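Local atomic coordinates of haloacid dehalogenase domain protein hydrolase (Planctomyces limnophilus, PDB entry 4OVY), a protein that probably acts as a metal-dependent hydrolase of the haloacid dehalogenase superfamily, perhaps a phosphatase, and carries a bound calcium ion in the crystal. Residues L57-A60 with L61-R65; H71-W74 with R75-P79; T111-E114 with F115-I118; V119-W122 with I123-R127; V139-P142 with M143-L146. All coordinates share one frame; numbering follows the deposited sequence.

Contact 1. Residues L57-A60 with L61-R65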
loop_
_atom_site.group_PDB
_atom_site.type_symbol
_atom_site.label_atom_id
_atom_site.label_comp_id
_atom_site.label_asym_id
_atom_site.label_seq_id
_atom_site.Cartn_x
_atom_site.Cartn_y
_atom_site.Cartn_z
ATOM N N LEU A 57 10.699 18.857 -8.483
ATOM C CA LEU A 57 10.448 20.221 -8.970
ATOM C C LEU A 57 11.345 20.532 -10.173
ATOM O O LEU A 57 10.880 21.129 -11.158
ATOM C CB LEU A 57 10.601 21.255 -7.848
ATOM C CG LEU A 57 10.203 22.696 -8.195
ATOM C CD1 LEU A 57 8.791 22.774 -8.763
ATOM C CD2 LEU A 57 10.345 23.585 -6.967
ATOM N N ALA A 58 12.611 20.104 -10.115
ATOM C CA ALA A 58 13.514 20.217 -11.268
ATOM C C ALA A 58 12.922 19.502 -12.493
ATOM O O ALA A 58 12.939 20.035 -13.600
ATOM C CB ALA A 58 14.897 19.660 -10.939
ATOM N N PHE A 59 12.408 18.292 -12.282
ATOM C CA PHE A 59 11.737 17.521 -13.338
ATOM C C PHE A 59 10.546 18.297 -13.901
ATOM O O PHE A 59 10.430 18.468 -15.116
ATOM C CB PHE A 59 11.310 16.154 -12.774
ATOM C CG PHE A 59 10.312 15.406 -13.612
ATOM C CD1 PHE A 59 10.720 14.676 -14.724
ATOM C CD2 PHE A 59 8.970 15.371 -13.252
ATOM C CE1 PHE A 59 9.809 13.955 -15.479
ATOM C CE2 PHE A 59 8.052 14.660 -14.006
ATOM C CZ PHE A 59 8.466 13.952 -15.123
ATOM N N ALA A 60 9.685 18.788 -13.013
ATOM C CA ALA A 60 8.493 19.540 -13.426
ATOM C C ALA A 60 8.868 20.782 -14.241
ATOM O O ALA A 60 8.209 21.102 -15.234
ATOM C CB ALA A 60 7.662 19.926 -12.210
ATOM N N LEU A 61 9.932 21.465 -13.827
ATOM C CA LEU A 61 10.464 22.612 -14.566
ATOM C C LEU A 61 10.840 22.255 -16.005
ATOM O O LEU A 61 10.474 22.971 -16.951
ATOM C CB LEU A 61 11.678 23.216 -13.835
ATOM C CG LEU A 61 11.388 24.378 -12.874
ATOM C CD1 LEU A 61 10.252 24.085 -11.900
ATOM C CD2 LEU A 61 12.648 24.792 -12.123
ATOM N N ASP A 62 11.571 21.157 -16.176
ATOM C CA ASP A 62 11.973 20.724 -17.520
ATOM C C ASP A 62 10.762 20.328 -18.356
ATOM O O ASP A 62 10.679 20.657 -19.552
ATOM C CB ASP A 62 12.979 19.571 -17.457
ATOM C CG ASP A 62 14.372 20.028 -17.053
ATOM O OD1 ASP A 62 14.622 21.255 -17.025
ATOM O OD2 ASP A 62 15.226 19.153 -16.769
ATOM N N ARG A 63 9.810 19.647 -17.727
ATOM C CA ARG A 63 8.588 19.239 -18.424
ATOM C C ARG A 63 7.766 20.447 -18.883
ATOM O O ARG A 63 7.313 20.480 -20.019
ATOM C CB ARG A 63 7.749 18.314 -17.548
ATOM C CG ARG A 63 8.418 16.976 -17.240
ATOM C CD ARG A 63 8.673 16.143 -18.483
ATOM N NE ARG A 63 7.435 15.821 -19.186
ATOM C CZ ARG A 63 7.364 15.418 -20.448
ATOM N NH1 ARG A 63 8.460 15.286 -21.193
ATOM N NH2 ARG A 63 6.176 15.154 -20.971
ATOM N N VAL A 64 7.589 21.433 -18.007
ATOM C CA VAL A 64 6.861 22.663 -18.363
ATOM C C VAL A 64 7.560 23.375 -19.523
ATOM O O VAL A 64 6.916 23.782 -20.494
ATOM C CB VAL A 64 6.700 23.604 -17.145
ATOM C CG1 VAL A 64 6.272 25.010 -17.566
ATOM C CG2 VAL A 64 5.697 23.020 -16.164
ATOM N N ARG A 65 8.879 23.501 -19.435
ATOM C CA ARG A 65 9.649 24.125 -20.512
ATOM C C ARG A 65 9.465 23.408 -21.847
ATOM O O ARG A 65 9.320 24.054 -22.880
ATOM C CB ARG A 65 11.129 24.201 -20.145
ATOM C CG ARG A 65 11.401 25.242 -19.078
ATOM C CD ARG A 65 12.880 25.511 -18.898
ATOM N NE ARG A 65 13.121 26.202 -17.635
ATOM C CZ ARG A 65 13.584 25.636 -16.519
ATOM N NH1 ARG A 65 13.891 24.338 -16.474
ATOM N NH2 ARG A 65 13.752 26.384 -15.435
HETATM O O HOH W 1 15.768 21.373 -14.261
#
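Leu57-Ala60 and Leu61-Arg65 are successive turns of alpha helix 55-67, and the carbonyls of Leu57, Ala58, Phe59 and Ala60 each accept from the backbone N four residues on. The helix follows the first core strand, 38-41, at the start of what is probably the helical cap, consistent with the C1 type of this superfamily. The Arg63 chain runs along the Phe59 ring, and Arg63 CG sits over one face, toward its rim, 3.8 Å from the centroid of the Phe59 ring. This is a CH-pi contact. Two bends beyond CG (chi2 -63°, chi3 -61°) fold the arginine chain against the ring, and the guanidinium plane ends 19° from the ring plane. The polar end of Arg63 is held elsewhere: its NE hydrogen-bonds His107. The Phe59 ring also meets Trp122 edge-to-face, so helix 112-125 packs on this flank. On another side of the helix, Leu57 CD1 touches Leu61 CD1 at 3.7 Å, and Leu61 goes on to pack against Met53 and Val83. Asp62 has several partners. Its OD2 hydrogen-bonds Trp122. Asp62 OD1 forms a salt bridge with Arg65 NH1 at 3.2 Å, in the guanidinium plane. A water completes this group, donating to Asp62 OD1 at 3.0 Å and to Ala58 O at 3.2 Å.

Contact 2. Residues H71-W74 with R75-P79. With EDO (1,2-ethanediol), chain E.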
loop_
_atom_site.group_PDB
_atom_site.type_symbol
_atom_site.label_atom_id
_atom_site.label_comp_id
_atom_site.label_asym_id
_atom_site.label_seq_id
_atom_site.Cartn_x
_atom_site.Cartn_y
_atom_site.Cartn_z
ATOM N N HIS A 71 1.353 26.398 -25.028
ATOM C CA HIS A 71 0.595 27.007 -23.936
ATOM C C HIS A 71 0.844 28.507 -23.808
ATOM O O HIS A 71 1.549 28.949 -22.899
ATOM C CB HIS A 71 0.920 26.312 -22.609
ATOM C CG HIS A 71 0.378 24.922 -22.508
ATOM N ND1 HIS A 71 -0.918 24.655 -22.128
ATOM C CD2 HIS A 71 0.958 23.719 -22.734
ATOM C CE1 HIS A 71 -1.117 23.350 -22.131
ATOM N NE2 HIS A 71 0.007 22.759 -22.496
ATOM N N PRO A 72 0.244 29.301 -24.710
ATOM C CA PRO A 72 0.417 30.747 -24.622
ATOM C C PRO A 72 -0.101 31.305 -23.283
ATOM O O PRO A 72 0.414 32.310 -22.774
ATOM C CB PRO A 72 -0.412 31.269 -25.811
ATOM C CG PRO A 72 -1.422 30.209 -26.066
ATOM C CD PRO A 72 -0.694 28.921 -25.783
ATOM N N GLU A 73 -1.091 30.632 -22.708
ATOM C CA GLU A 73 -1.678 31.049 -21.432
ATOM C C GLU A 73 -0.704 30.944 -20.243
ATOM O O GLU A 73 -0.874 31.637 -19.233
ATOM C CB GLU A 73 -2.979 30.276 -21.161
ATOM C CG GLU A 73 -2.840 28.863 -20.601
ATOM C CD GLU A 73 -2.437 27.799 -21.612
ATOM O OE1 GLU A 73 -2.069 28.117 -22.766
ATOM O OE2 GLU A 73 -2.488 26.606 -21.226
ATOM N N TRP A 74 0.328 30.110 -20.376
ATOM C CA TRP A 74 1.305 29.933 -19.300
ATOM C C TRP A 74 2.204 31.153 -19.062
ATOM O O TRP A 74 2.871 31.241 -18.023
ATOM C CB TRP A 74 2.177 28.700 -19.548
ATOM C CG TRP A 74 1.493 27.402 -19.316
ATOM C CD1 TRP A 74 0.224 27.200 -18.842
ATOM C CD2 TRP A 74 2.060 26.108 -19.501
ATOM N NE1 TRP A 74 -0.038 25.859 -18.745
ATOM C CE2 TRP A 74 1.077 25.164 -19.137
ATOM C CE3 TRP A 74 3.308 25.652 -19.948
ATOM C CZ2 TRP A 74 1.294 23.788 -19.217
ATOM C CZ3 TRP A 74 3.528 24.279 -20.017
ATOM C CH2 TRP A 74 2.527 23.367 -19.650
ATOM N N ARG A 75 2.225 32.091 -20.006
ATOM C CA ARG A 75 2.935 33.345 -19.784
ATOM C C ARG A 75 2.312 34.151 -18.646
ATOM O O ARG A 75 2.975 35.007 -18.081
ATOM C CB ARG A 75 2.992 34.191 -21.060
ATOM C CG ARG A 75 3.820 33.571 -22.168
ATOM C CD ARG A 75 4.238 34.603 -23.200
ATOM N NE ARG A 75 5.099 34.022 -24.233
ATOM C CZ ARG A 75 4.675 33.398 -25.333
ATOM N NH1 ARG A 75 3.375 33.257 -25.584
ATOM N NH2 ARG A 75 5.568 32.909 -26.196
ATOM N N THR A 76 1.048 33.883 -18.318
ATOM C CA THR A 76 0.375 34.572 -17.216
ATOM C C THR A 76 -0.159 33.645 -16.113
ATOM O O THR A 76 -0.301 34.073 -14.975
ATOM C CB THR A 76 -0.761 35.498 -17.730
ATOM O OG1 THR A 76 -1.616 34.793 -18.637
ATOM C CG2 THR A 76 -0.183 36.702 -18.439
ATOM N N GLU A 77 -0.435 32.387 -16.429
ATOM C CA GLU A 77 -1.058 31.476 -15.470
ATOM C C GLU A 77 -0.010 30.945 -14.490
ATOM O O GLU A 77 1.041 30.464 -14.912
ATOM C CB GLU A 77 -1.728 30.310 -16.209
ATOM C CG GLU A 77 -2.607 29.422 -15.336
ATOM C CD GLU A 77 -3.116 28.186 -16.057
ATOM O OE1 GLU A 77 -3.092 28.153 -17.302
ATOM O OE2 GLU A 77 -3.551 27.237 -15.378
ATOM N N GLU A 78 -0.292 31.043 -13.192
ATOM C CA GLU A 78 0.598 30.468 -12.167
ATOM C C GLU A 78 0.222 29.007 -11.940
ATOM O O GLU A 78 -0.939 28.635 -12.109
ATOM C CB GLU A 78 0.492 31.234 -10.842
ATOM C CG GLU A 78 0.912 32.697 -10.904
ATOM C CD GLU A 78 2.371 32.900 -11.282
ATOM O OE1 GLU A 78 3.157 31.926 -11.263
ATOM O OE2 GLU A 78 2.739 34.050 -11.607
ATOM N N PRO A 79 1.194 28.171 -11.548
ATOM C CA PRO A 79 2.610 28.457 -11.298
ATOM C C PRO A 79 3.488 28.382 -12.553
ATOM O O PRO A 79 4.704 28.500 -12.455
ATOM C CB PRO A 79 3.006 27.341 -10.330
ATOM C CG PRO A 79 2.172 26.190 -10.764
ATOM C CD PRO A 79 0.872 26.758 -11.267
HETATM C C1 EDO E . 4.668 29.550 -27.489
HETATM O O1 EDO E . 4.966 30.813 -28.096
HETATM C C2 EDO E . 3.255 29.570 -26.921
HETATM O O2 EDO E . 2.313 29.812 -27.972
HETATM O O HOH W 2 -3.744 26.064 -18.802
#
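Arg75, Trp74 and Glu77 carry most of this connection between helices 55-67 and 80-84, which includes a short 3-10 segment from Pro72. Arg75 turns back over Pro72. Its N makes a weak bond to Pro72 O, and its CB and CG lie against the same carbonyl. The Arg75 side chain then runs out extended, and Arg75 NH2 gives a hydrogen bond of 2.9 Å to O1 of an ethanediol, probably from the crystallisation liquor. Trp74 is the buried member. One face of its ring lies over the His71 ring, with Trp74 CZ2 above the centre of the imidazole. Phe80 stacks on Trp74, and Val64 and Leu67 of helix 55-67 also pack on it. Glu77 comes to the indole edge. Glu77 OE1 lies in the ring plane, 3.8 Å from Trp74 CD1, with the carboxylate turned 70° from the ring. CG of Glu77 stands opposite the backbone N (chi1 -170°), which carries the extended chain alongside Glu73. Glu73 O accepts from Glu77 N at 2.9 Å and from Thr76 N at 3.1 Å, the latter from above the carbonyl plane. Glu73 OE2 takes a nearly straight bond of 2.7 Å from His71 ND1. Glu73 OE2 also lies 4.3 Å from Glu77 OE1, a pair of like charges. One water donates to both oxygens. The water and the histidine probably ease the repulsion, and the nearby carboxylates may favour a protonated His71.

Contact 3. Residues T111-E114 with F115-I118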
loop_
_atom_site.group_PDB
_atom_site.type_symbol
_atom_site.label_atom_id
_atom_site.label_comp_id
_atom_site.label_asym_id
_atom_site.label_seq_id
_atom_site.Cartn_x
_atom_site.Cartn_y
_atom_site.Cartn_z
ATOM N N THR A 111 -0.829 7.005 -19.830
ATOM C CA THR A 111 -0.830 5.829 -18.971
ATOM C C THR A 111 0.263 5.911 -17.922
ATOM O O THR A 111 1.203 6.704 -18.042
ATOM C CB THR A 111 -0.642 4.519 -19.755
ATOM O OG1 THR A 111 0.669 4.484 -20.318
ATOM C CG2 THR A 111 -1.685 4.388 -20.867
ATOM N N ASP A 112 0.132 5.069 -16.900
ATOM C CA ASP A 112 1.177 4.893 -15.887
ATOM C C ASP A 112 2.531 4.537 -16.514
ATOM O O ASP A 112 3.556 5.106 -16.147
ATOM C CB ASP A 112 0.762 3.844 -14.837
ATOM C CG ASP A 112 0.412 2.470 -15.437
ATOM O OD1 ASP A 112 0.062 2.357 -16.633
ATOM O OD2 ASP A 112 0.476 1.482 -14.684
ATOM N N ASP A 113 2.527 3.625 -17.479
ATOM C CA ASP A 113 3.761 3.223 -18.149
ATOM C C ASP A 113 4.382 4.360 -18.964
ATOM O O ASP A 113 5.605 4.495 -19.016
ATOM C CB ASP A 113 3.514 2.005 -19.044
ATOM C CG ASP A 113 3.325 0.717 -18.255
ATOM O OD1 ASP A 113 3.557 0.688 -17.027
ATOM O OD2 ASP A 113 2.941 -0.288 -18.876
ATOM N N GLU A 114 3.546 5.179 -19.599
ATOM C CA GLU A 114 4.042 6.326 -20.355
ATOM C C GLU A 114 4.735 7.319 -19.417
ATOM O O GLU A 114 5.837 7.808 -19.713
ATOM C CB GLU A 114 2.896 6.974 -21.153
ATOM C CG GLU A 114 2.521 6.129 -22.369
ATOM C CD GLU A 114 1.200 6.474 -23.038
ATOM O OE1 GLU A 114 0.362 7.220 -22.484
ATOM O OE2 GLU A 114 0.992 5.955 -24.151
ATOM N N PHE A 115 4.112 7.581 -18.270
ATOM C CA PHE A 115 4.691 8.483 -17.285
ATOM C C PHE A 115 6.015 7.927 -16.740
ATOM O O PHE A 115 6.987 8.663 -16.612
ATOM C CB PHE A 115 3.712 8.747 -16.142
ATOM C CG PHE A 115 4.211 9.754 -15.154
ATOM C CD1 PHE A 115 4.248 11.101 -15.483
ATOM C CD2 PHE A 115 4.669 9.358 -13.906
ATOM C CE1 PHE A 115 4.725 12.044 -14.578
ATOM C CE2 PHE A 115 5.142 10.288 -13.000
ATOM C CZ PHE A 115 5.172 11.633 -13.337
ATOM N N GLU A 116 6.039 6.632 -16.421
ATOM C CA GLU A 116 7.261 5.971 -15.954
ATOM C C GLU A 116 8.408 6.152 -16.945
ATOM O O GLU A 116 9.522 6.494 -16.547
ATOM C CB GLU A 116 7.015 4.477 -15.691
ATOM C CG GLU A 116 8.278 3.715 -15.291
ATOM C CD GLU A 116 8.051 2.249 -14.985
ATOM O OE1 GLU A 116 9.051 1.537 -14.779
ATOM O OE2 GLU A 116 6.895 1.800 -14.943
ATOM N N ASN A 117 8.136 5.931 -18.232
ATOM C CA ASN A 117 9.156 6.126 -19.278
ATOM C C ASN A 117 9.708 7.550 -19.315
ATOM O O ASN A 117 10.903 7.760 -19.496
ATOM C CB ASN A 117 8.599 5.750 -20.655
ATOM C CG ASN A 117 8.366 4.255 -20.810
ATOM O OD1 ASN A 117 8.915 3.439 -20.062
ATOM N ND2 ASN A 117 7.547 3.885 -21.794
ATOM N N ILE A 118 8.824 8.527 -19.144
ATOM C CA ILE A 118 9.212 9.930 -19.085
ATOM C C ILE A 118 10.129 10.209 -17.889
ATOM O O ILE A 118 11.175 10.843 -18.037
ATOM C CB ILE A 118 7.961 10.847 -19.069
ATOM C CG1 ILE A 118 7.354 10.879 -20.474
ATOM C CG2 ILE A 118 8.312 12.261 -18.619
ATOM C CD1 ILE A 118 5.964 11.469 -20.555
HETATM O O HOH W 3 4.046 2.180 -14.750
#
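Asp113 OD1 and Glu116 OE2 share one water, which donates to Asp113 OD1 at 2.8 Å and to Glu116 OE2 at 2.9 Å. The two side chains run alongside each other, with their carboxylate planes 74° apart. Asp113 OD1 and Glu116 OE2 are 4.1 Å apart, like charges with the water between them. Such acids in the first turns of a helix would probably gain from the positive end of its dipole. Asn117 folds back over the helix, and Asn117 CG lies 3.3 Å from Asp113 O. Phe115 leaves on another face. A trans chi1 (-175°) carries its ring out to meet His107 edge-to-face and Arg203 in a cation-pi contact. Ile118 packs on Phe59 and Arg63 of helix 55-67. Asp112 faces the dimer partner: its OD2 makes a salt bridge with Arg221 of the second subunit. Thr111 is the N-cap. Thr111 OG1 accepts from Glu114 N at 3.0 Å. In return Glu114 OE1, at the end of an extended chain, accepts from Thr111 N at 2.9 Å and is met from above the carboxylate plane. This reciprocal pair is a capping box, the classic start of an alpha helix, here 112-125.

Contact 4. Residues V119-W122 with I123-R127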
loop_
_atom_site.group_PDB
_atom_site.type_symbol
_atom_site.label_atom_id
_atom_site.label_comp_id
_atom_site.label_asym_id
_atom_site.label_seq_id
_atom_site.Cartn_x
_atom_site.Cartn_y
_atom_site.Cartn_z
ATOM N N VAL A 119 9.733 9.738 -16.714
ATOM C CA VAL A 119 10.553 9.884 -15.511
ATOM C C VAL A 119 11.920 9.205 -15.669
ATOM O O VAL A 119 12.951 9.777 -15.322
ATOM C CB VAL A 119 9.835 9.304 -14.272
ATOM C CG1 VAL A 119 10.786 9.213 -13.083
ATOM C CG2 VAL A 119 8.622 10.153 -13.915
ATOM N N THR A 120 11.916 7.984 -16.180
ATOM C CA THR A 120 13.151 7.198 -16.327
ATOM C C THR A 120 14.143 7.864 -17.275
ATOM O O THR A 120 15.340 7.931 -16.996
ATOM C CB THR A 120 12.822 5.777 -16.804
ATOM O OG1 THR A 120 12.054 5.126 -15.785
ATOM C CG2 THR A 120 14.094 4.972 -17.083
ATOM N N GLU A 121 13.642 8.364 -18.395
ATOM C CA GLU A 121 14.480 9.070 -19.337
ATOM C C GLU A 121 15.012 10.376 -18.750
ATOM O O GLU A 121 16.183 10.691 -18.916
ATOM C CB GLU A 121 13.733 9.302 -20.644
ATOM C CG GLU A 121 13.523 8.018 -21.428
ATOM C CD GLU A 121 14.836 7.361 -21.820
ATOM O OE1 GLU A 121 15.450 7.810 -22.815
ATOM O OE2 GLU A 121 15.252 6.402 -21.123
ATOM N N TRP A 122 14.172 11.115 -18.035
ATOM C CA TRP A 122 14.626 12.358 -17.423
ATOM C C TRP A 122 15.698 12.103 -16.367
ATOM O O TRP A 122 16.730 12.770 -16.350
ATOM C CB TRP A 122 13.469 13.127 -16.785
ATOM C CG TRP A 122 13.924 14.428 -16.216
ATOM C CD1 TRP A 122 14.057 15.608 -16.887
ATOM C CD2 TRP A 122 14.341 14.682 -14.869
ATOM N NE1 TRP A 122 14.514 16.583 -16.039
ATOM C CE2 TRP A 122 14.706 16.041 -14.797
ATOM C CE3 TRP A 122 14.442 13.893 -13.717
ATOM C CZ2 TRP A 122 15.154 16.634 -13.616
ATOM C CZ3 TRP A 122 14.894 14.489 -12.541
ATOM C CH2 TRP A 122 15.244 15.842 -12.504
ATOM N N ILE A 123 15.459 11.143 -15.482
ATOM C CA ILE A 123 16.352 10.974 -14.337
ATOM C C ILE A 123 17.711 10.380 -14.726
ATOM O O ILE A 123 18.668 10.463 -13.961
ATOM C CB ILE A 123 15.680 10.186 -13.185
ATOM C CG1 ILE A 123 16.277 10.623 -11.837
ATOM C CG2 ILE A 123 15.787 8.683 -13.407
ATOM C CD1 ILE A 123 15.300 10.589 -10.692
ATOM N N ARG A 124 17.817 9.804 -15.916
ATOM C CA ARG A 124 19.132 9.388 -16.389
ATOM C C ARG A 124 19.839 10.473 -17.224
ATOM O O ARG A 124 21.061 10.461 -17.322
ATOM C CB ARG A 124 19.057 8.044 -17.111
ATOM C CG ARG A 124 18.377 8.073 -18.455
ATOM C CD ARG A 124 18.485 6.727 -19.158
ATOM N NE ARG A 124 18.191 6.867 -20.583
ATOM C CZ ARG A 124 19.010 7.422 -21.476
ATOM N NH1 ARG A 124 20.208 7.889 -21.118
ATOM N NH2 ARG A 124 18.632 7.513 -22.744
ATOM N N LYS A 125 19.094 11.427 -17.780
ATOM C CA LYS A 125 19.694 12.498 -18.599
ATOM C C LYS A 125 20.003 13.773 -17.821
ATOM O O LYS A 125 20.968 14.479 -18.139
ATOM C CB LYS A 125 18.788 12.842 -19.781
ATOM C CG LYS A 125 18.675 11.728 -20.799
ATOM C CD LYS A 125 17.750 12.117 -21.936
ATOM C CE LYS A 125 17.609 10.969 -22.922
ATOM N NZ LYS A 125 16.972 11.395 -24.195
ATOM N N ALA A 126 19.178 14.082 -16.824
ATOM C CA ALA A 126 19.353 15.298 -16.042
ATOM C C ALA A 126 20.512 15.136 -15.074
ATOM O O ALA A 126 20.886 14.018 -14.716
ATOM C CB ALA A 126 18.079 15.629 -15.280
ATOM N N ARG A 127 21.072 16.253 -14.633
ATOM C CA ARG A 127 22.151 16.208 -13.652
ATOM C C ARG A 127 22.056 17.343 -12.658
ATOM O O ARG A 127 21.517 18.412 -12.958
ATOM C CB ARG A 127 23.507 16.230 -14.349
ATOM C CG ARG A 127 23.955 17.596 -14.826
ATOM C CD ARG A 127 25.310 17.488 -15.491
ATOM N NE ARG A 127 25.843 18.782 -15.894
ATOM C CZ ARG A 127 27.070 18.960 -16.387
ATOM N NH1 ARG A 127 27.898 17.925 -16.533
ATOM N NH2 ARG A 127 27.475 20.177 -16.739
#
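Val119-Trp122 and Ile123-Arg127 cover the end of helix 112-125 and the first residues after it, and Ile123 N, Arg124 N, Lys125 N and Ala126 N bond to the carbonyls four residues back. The Ala126 N to Trp122 O bond is 2.8 Å long, and Ala126 is the first residue to leave the helical conformation. Ala126 CB lies over one face of the Trp122 indole, 3.4 Å from Trp122 CE2, in a CH-pi contact. A chi1 of -177° puts Trp122 CG beside its own carbonyl carbon and lets the ring lie against Ala126. Trp122 marks where this helix of the putative cap meets its neighbours: it packs on Val55 of helix 55-67 and on Phe167 of helix 165-168. Tyr135 lies nearly parallel to the indole. On the outer side Arg124 grips Glu121 side-on with two nitrogens. Arg124 NE reaches Glu121 OE2 at 3.0 Å, with that oxygen in the guanidinium plane. Arg124 NH2 reaches Glu121 OE1 at 3.2 Å on its syn side, and the two planes stand 61° apart. An alanine in place of Glu121 removes both acceptors, and the Arg124 guanidinium would probably be set free to swing. Lys125 NZ stays 4.1 Å from Glu121 OE1, beyond a salt bridge, while Lys125 CG rests 3.3 Å from Glu121 O.

Contact 5. Residues V139-P142 with M143-L146. With EDO (1,2-ethanediol), chain F.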
loop_
_atom_site.group_PDB
_atom_site.type_symbol
_atom_site.label_atom_id
_atom_site.label_comp_id
_atom_site.label_asym_id
_atom_site.label_seq_id
_atom_site.Cartn_x
_atom_site.Cartn_y
_atom_site.Cartn_z
ATOM N N VAL A 139 22.597 10.543 -3.585
ATOM C CA VAL A 139 22.004 9.863 -2.446
ATOM C C VAL A 139 23.070 9.776 -1.360
ATOM O O VAL A 139 24.269 9.885 -1.647
ATOM C CB VAL A 139 21.476 8.458 -2.814
ATOM C CG1 VAL A 139 20.356 8.562 -3.847
ATOM C CG2 VAL A 139 22.589 7.554 -3.333
ATOM N N TYR A 140 22.633 9.599 -0.117
ATOM C CA TYR A 140 23.545 9.594 1.021
ATOM C C TYR A 140 24.053 8.192 1.322
ATOM O O TYR A 140 23.289 7.309 1.707
ATOM C CB TYR A 140 22.872 10.193 2.252
ATOM C CG TYR A 140 22.310 11.582 2.029
ATOM C CD1 TYR A 140 22.997 12.530 1.270
ATOM C CD2 TYR A 140 21.090 11.948 2.581
ATOM C CE1 TYR A 140 22.485 13.796 1.074
ATOM C CE2 TYR A 140 20.571 13.217 2.392
ATOM C CZ TYR A 140 21.262 14.134 1.636
ATOM O OH TYR A 140 20.742 15.393 1.439
ATOM N N GLN A 141 25.356 8.003 1.136
ATOM C CA GLN A 141 25.999 6.721 1.351
ATOM C C GLN A 141 25.754 6.179 2.769
ATOM O O GLN A 141 25.484 4.986 2.929
ATOM C CB GLN A 141 27.502 6.830 1.048
ATOM C CG GLN A 141 28.327 5.607 1.415
ATOM C CD GLN A 141 27.965 4.368 0.610
ATOM O OE1 GLN A 141 27.581 4.450 -0.560
ATOM N NE2 GLN A 141 28.109 3.208 1.230
ATOM N N PRO A 142 25.826 7.047 3.800
ATOM C CA PRO A 142 25.511 6.544 5.137
ATOM C C PRO A 142 24.077 6.022 5.275
ATOM O O PRO A 142 23.832 5.086 6.037
ATOM C CB PRO A 142 25.750 7.762 6.039
ATOM C CG PRO A 142 26.726 8.594 5.285
ATOM C CD PRO A 142 26.333 8.425 3.849
HETATM N N MSE A 143 23.138 6.597 4.532
HETATM C CA MSE A 143 21.754 6.126 4.584
HETATM C C MSE A 143 21.604 4.843 3.807
HETATM O O MSE A 143 20.809 3.991 4.180
HETATM C CB MSE A 143 20.775 7.199 4.093
HETATM C CG MSE A 143 20.843 8.460 4.954
HETATM SE SE MSE A 143 20.277 8.129 6.821
HETATM C CE MSE A 143 18.355 7.933 6.449
ATOM N N LEU A 144 22.358 4.673 2.726
ATOM C CA LEU A 144 22.371 3.384 2.025
ATOM C C LEU A 144 22.850 2.267 2.960
ATOM O O LEU A 144 22.304 1.161 2.965
ATOM C CB LEU A 144 23.265 3.434 0.795
ATOM C CG LEU A 144 22.917 4.427 -0.315
ATOM C CD1 LEU A 144 23.877 4.217 -1.479
ATOM C CD2 LEU A 144 21.470 4.281 -0.756
ATOM N N GLU A 145 23.877 2.565 3.743
ATOM C CA GLU A 145 24.368 1.629 4.755
ATOM C C GLU A 145 23.303 1.323 5.806
ATOM O O GLU A 145 23.119 0.170 6.189
ATOM C CB GLU A 145 25.631 2.173 5.421
ATOM C CG GLU A 145 26.820 2.211 4.480
ATOM C CD GLU A 145 27.997 2.988 5.025
ATOM O OE1 GLU A 145 27.996 3.327 6.235
ATOM O OE2 GLU A 145 28.930 3.253 4.234
ATOM N N LEU A 146 22.599 2.357 6.257
ATOM C CA LEU A 146 21.545 2.183 7.255
ATOM C C LEU A 146 20.417 1.309 6.721
ATOM O O LEU A 146 19.964 0.400 7.407
ATOM C CB LEU A 146 21.009 3.542 7.721
ATOM C CG LEU A 146 19.849 3.505 8.717
ATOM C CD1 LEU A 146 20.205 2.703 9.969
ATOM C CD2 LEU A 146 19.472 4.926 9.085
HETATM C C1 EDO F . 25.055 -0.735 0.660
HETATM O O1 EDO F . 25.634 -1.258 1.857
HETATM C C2 EDO F . 25.722 0.588 0.324
HETATM O O2 EDO F . 27.136 0.391 0.196
#
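Gln141 NE2 donates to Glu145 OE2 at 3.1 Å, one turn along the helix. The bond is almost straight (175°) and lies in the amide plane, and it meets the oxygen on its anti side. The amide and carboxylate planes are 66° apart. Gln141 NE2 also donates to O2 of an ethanediol, probably from the crystallisation liquor, at 3.2 Å. A bend at chi2 (65°) turns the amide back over the helix and sets Gln141 OE1 3.8 Å from Leu144 CD1. Ser6 supplies a second hydrogen bond to Glu145 OE2. A leucine in place of Gln141 has no side-chain N-H to give, and the Glu145 carboxylate would probably be less firmly fixed. Further in, Tyr140 is the N-cap of helix 141-152, and Tyr140 O accepts from Leu144 N at 3.0 Å. The helix leads into core strand 156-161 of the Rossmann-like haloacid dehalogenase fold. Pro142 suits its first turn, where a nitrogen needs no hydrogen to give. The selenomethionine Met143 brings Met143 CG to 3.8 Å from Tyr140 CB, at the edge of the tyrosine ring, and also packs on Phe41 of strand 38-41. Val139 CG2 meets Leu144 CD1 at 4.0 Å, and Tyr176 touches both residues. Tyr140 OH is held by Glu265.

All five contacts are local and follow in series, so none closes a long loop and none nest or cross. Contact 1 lies on helix 55-67. Contact 2 forms the turn before helix 80-84 and packs back through Trp74 on Val64 of contact 1. Contacts 3 and 4 are the two halves of helix 112-125. Both lean on contact 1, through Ile118 in the first half and through Val119 and Trp122 in the second. These four thus join parts of what is probably the helical cap. Contact 5 opens helix 141-152 on the core side; its nearest atoms are about 9 Å from contact 4, and its centre is about 40 Å from that of contact 2.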